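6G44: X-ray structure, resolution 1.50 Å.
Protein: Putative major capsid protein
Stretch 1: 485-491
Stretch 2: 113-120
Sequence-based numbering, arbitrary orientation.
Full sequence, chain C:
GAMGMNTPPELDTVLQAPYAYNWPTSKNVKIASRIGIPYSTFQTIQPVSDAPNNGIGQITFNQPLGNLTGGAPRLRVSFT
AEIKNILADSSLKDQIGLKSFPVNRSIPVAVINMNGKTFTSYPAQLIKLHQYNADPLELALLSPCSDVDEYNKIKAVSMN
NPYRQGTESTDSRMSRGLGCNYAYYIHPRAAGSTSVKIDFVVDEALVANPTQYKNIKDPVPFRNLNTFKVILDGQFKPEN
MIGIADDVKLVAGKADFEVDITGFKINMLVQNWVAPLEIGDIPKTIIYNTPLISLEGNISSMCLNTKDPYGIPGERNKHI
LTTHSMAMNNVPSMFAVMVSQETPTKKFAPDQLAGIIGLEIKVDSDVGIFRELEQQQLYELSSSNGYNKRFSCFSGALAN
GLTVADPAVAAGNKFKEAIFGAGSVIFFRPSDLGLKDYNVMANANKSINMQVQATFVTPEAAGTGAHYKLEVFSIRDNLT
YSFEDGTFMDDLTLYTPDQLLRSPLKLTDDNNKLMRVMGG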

# COMPACT_ATOMS: atom_id res chain seq x y z
N ASP C 485 28.36 -9.99 -32.28
CA ASP C 485 29.67 -10.67 -32.23
C ASP C 485 30.23 -10.90 -30.82
O ASP C 485 31.32 -11.45 -30.66
CB ASP C 485 30.70 -9.96 -33.12
CG ASP C 485 31.12 -8.59 -32.64
OD1 ASP C 485 30.79 -8.20 -31.49
OD2 ASP C 485 31.85 -7.87 -33.37
N GLY C 486 29.50 -10.43 -29.81
CA GLY C 486 29.90 -10.57 -28.42
C GLY C 486 30.33 -9.28 -27.75
O GLY C 486 30.29 -9.18 -26.53
N THR C 487 30.77 -8.30 -28.53
CA THR C 487 31.24 -7.05 -28.00
C THR C 487 30.17 -6.36 -27.17
O THR C 487 29.01 -6.29 -27.55
CB THR C 487 31.71 -6.11 -29.13
OG1 THR C 487 32.72 -6.79 -29.90
CG2 THR C 487 32.30 -4.85 -28.56
N PHE C 488 30.63 -5.82 -26.04
CA PHE C 488 29.83 -4.85 -25.26
C PHE C 488 30.53 -3.49 -25.27
O PHE C 488 31.76 -3.40 -25.22
CB PHE C 488 29.66 -5.32 -23.80
CG PHE C 488 28.66 -6.42 -23.60
CD1 PHE C 488 28.99 -7.75 -23.82
CD2 PHE C 488 27.36 -6.12 -23.15
CE1 PHE C 488 28.06 -8.77 -23.62
CE2 PHE C 488 26.44 -7.14 -22.95
CZ PHE C 488 26.78 -8.46 -23.18
N MET C 489 29.72 -2.44 -25.22
CA MET C 489 30.16 -1.05 -25.11
C MET C 489 29.17 -0.36 -24.19
O MET C 489 28.04 -0.81 -24.03
CB MET C 489 30.15 -0.32 -26.47
CG MET C 489 31.16 -0.86 -27.48
SD MET C 489 31.03 0.07 -29.03
CE MET C 489 31.67 1.69 -28.60
N ASP C 490 29.60 0.73 -23.57
CA ASP C 490 28.64 1.62 -22.93
C ASP C 490 28.98 3.06 -23.24
O ASP C 490 30.13 3.37 -23.54
CB ASP C 490 28.47 1.32 -21.43
CG ASP C 490 29.64 1.71 -20.59
OD1 ASP C 490 30.77 1.80 -21.08
OD2 ASP C 490 29.39 1.97 -19.38
N ASP C 491 27.98 3.92 -23.27
CA ASP C 491 28.19 5.33 -23.59
C ASP C 491 27.04 6.16 -23.05
O ASP C 491 25.89 5.73 -23.07
CB ASP C 491 28.23 5.56 -25.12
CG ASP C 491 29.56 5.26 -25.74
OD1 ASP C 491 30.57 5.87 -25.36
OD2 ASP C 491 29.57 4.38 -26.62
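Stretch 2 113-120: NMNGKTFT

The packing of residues 113-120 on 485-491 illustrates how two strands far apart in sequence can be joined by side chains and water, with no direct backbone-to-backbone hydrogen bond between them. Stretch 2 is a tight hairpin: a type I' turn from Met114 to Lys117 reverses the chain, closed by Met114 N to Lys117 O and Lys117 N to Met114 O, both 3.0 Å. Its second strand, 117-120, runs in broadly the same direction as strand 488-491, at 40°, with the axes 7.2 Å apart at their closest. The register pairs Gly486 with Asn115, Phe488 with Lys117 (CA to CA 5.8 Å) and Asp490 with Phe119.

Phe488 anchors the contact. Met114 covers one face of its ring, with CB 4.0 Å and SD 4.2 Å from the centroid, while Asn115 ND2 lies at the ring edge, 3.6 Å from Phe488 CE1. That same amide donates to the carbonyl of Gly486 (Asn115 ND2 to Gly486 O, 2.9 Å). Farther along, Lys117 reaches Asp490 in a salt bridge, NZ to OD1 3.1 Å. Water completes the pattern: water 1 links Asn115 O (2.8 Å) to Phe488 N (2.9 Å), spanning a gap between backbones too wide for direct pairing.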

# COMPACT_ATOMS: atom_id res chain seq x y z
N ASN C 113 32.93 -7.94 -15.84
CA ASN C 113 33.47 -8.16 -17.18
C ASN C 113 32.49 -9.00 -17.97
O ASN C 113 32.16 -10.13 -17.59
CB ASN C 113 34.83 -8.87 -17.04
CG ASN C 113 35.53 -9.09 -18.38
OD1 ASN C 113 34.90 -9.35 -19.39
ND2 ASN C 113 36.85 -9.03 -18.35
N MET C 114 31.98 -8.43 -19.05
CA MET C 114 31.21 -9.16 -20.05
C MET C 114 31.97 -9.14 -21.37
O MET C 114 32.14 -8.09 -21.98
CB MET C 114 29.81 -8.56 -20.19
CG MET C 114 28.98 -8.73 -18.93
SD MET C 114 27.29 -8.14 -19.24
CE MET C 114 26.52 -8.58 -17.66
N ASN C 115 32.38 -10.32 -21.82
CA ASN C 115 33.09 -10.47 -23.12
C ASN C 115 34.25 -9.49 -23.33
O ASN C 115 34.46 -8.95 -24.43
CB ASN C 115 32.09 -10.46 -24.28
CG ASN C 115 31.15 -11.66 -24.23
OD1 ASN C 115 31.41 -12.63 -23.51
ND2 ASN C 115 30.01 -11.55 -24.92
N GLY C 116 34.99 -9.26 -22.25
CA GLY C 116 36.13 -8.36 -22.28
C GLY C 116 35.88 -6.90 -21.94
O GLY C 116 36.84 -6.16 -21.77
N LYS C 117 34.61 -6.46 -21.91
CA LYS C 117 34.27 -5.09 -21.53
C LYS C 117 34.08 -5.03 -20.04
O LYS C 117 33.30 -5.82 -19.50
CB LYS C 117 32.99 -4.65 -22.23
CG LYS C 117 32.38 -3.35 -21.69
CD LYS C 117 33.28 -2.16 -21.95
CE LYS C 117 32.56 -0.89 -21.54
NZ LYS C 117 33.42 0.32 -21.61
N THR C 118 34.81 -4.14 -19.36
CA THR C 118 34.66 -4.00 -17.92
C THR C 118 33.79 -2.80 -17.57
O THR C 118 33.80 -1.74 -18.24
CB THR C 118 36.00 -3.90 -17.20
OG1 THR C 118 36.68 -2.72 -17.64
CG2 THR C 118 36.87 -5.13 -17.46
N PHE C 119 33.01 -3.01 -16.51
CA PHE C 119 32.13 -1.98 -15.94
C PHE C 119 32.52 -1.84 -14.48
O PHE C 119 32.43 -2.81 -13.74
CB PHE C 119 30.67 -2.43 -16.02
CG PHE C 119 30.18 -2.81 -17.40
CD1 PHE C 119 30.31 -4.10 -17.87
CD2 PHE C 119 29.49 -1.88 -18.18
CE1 PHE C 119 29.82 -4.45 -19.13
CE2 PHE C 119 28.99 -2.22 -19.44
CZ PHE C 119 29.19 -3.51 -19.92
N THR C 120 32.98 -0.66 -14.08
CA THR C 120 33.36 -0.41 -12.70
C THR C 120 32.30 0.46 -12.04
O THR C 120 31.95 1.49 -12.55
CB THR C 120 34.74 0.30 -12.63
OG1 THR C 120 35.72 -0.57 -13.23
CG2 THR C 120 35.16 0.57 -11.21
O HOH W 1 33.42 -6.52 -25.43
O HOH W 2 32.47 1.25 -24.33
O HOH W 3 32.55 0.75 -18.56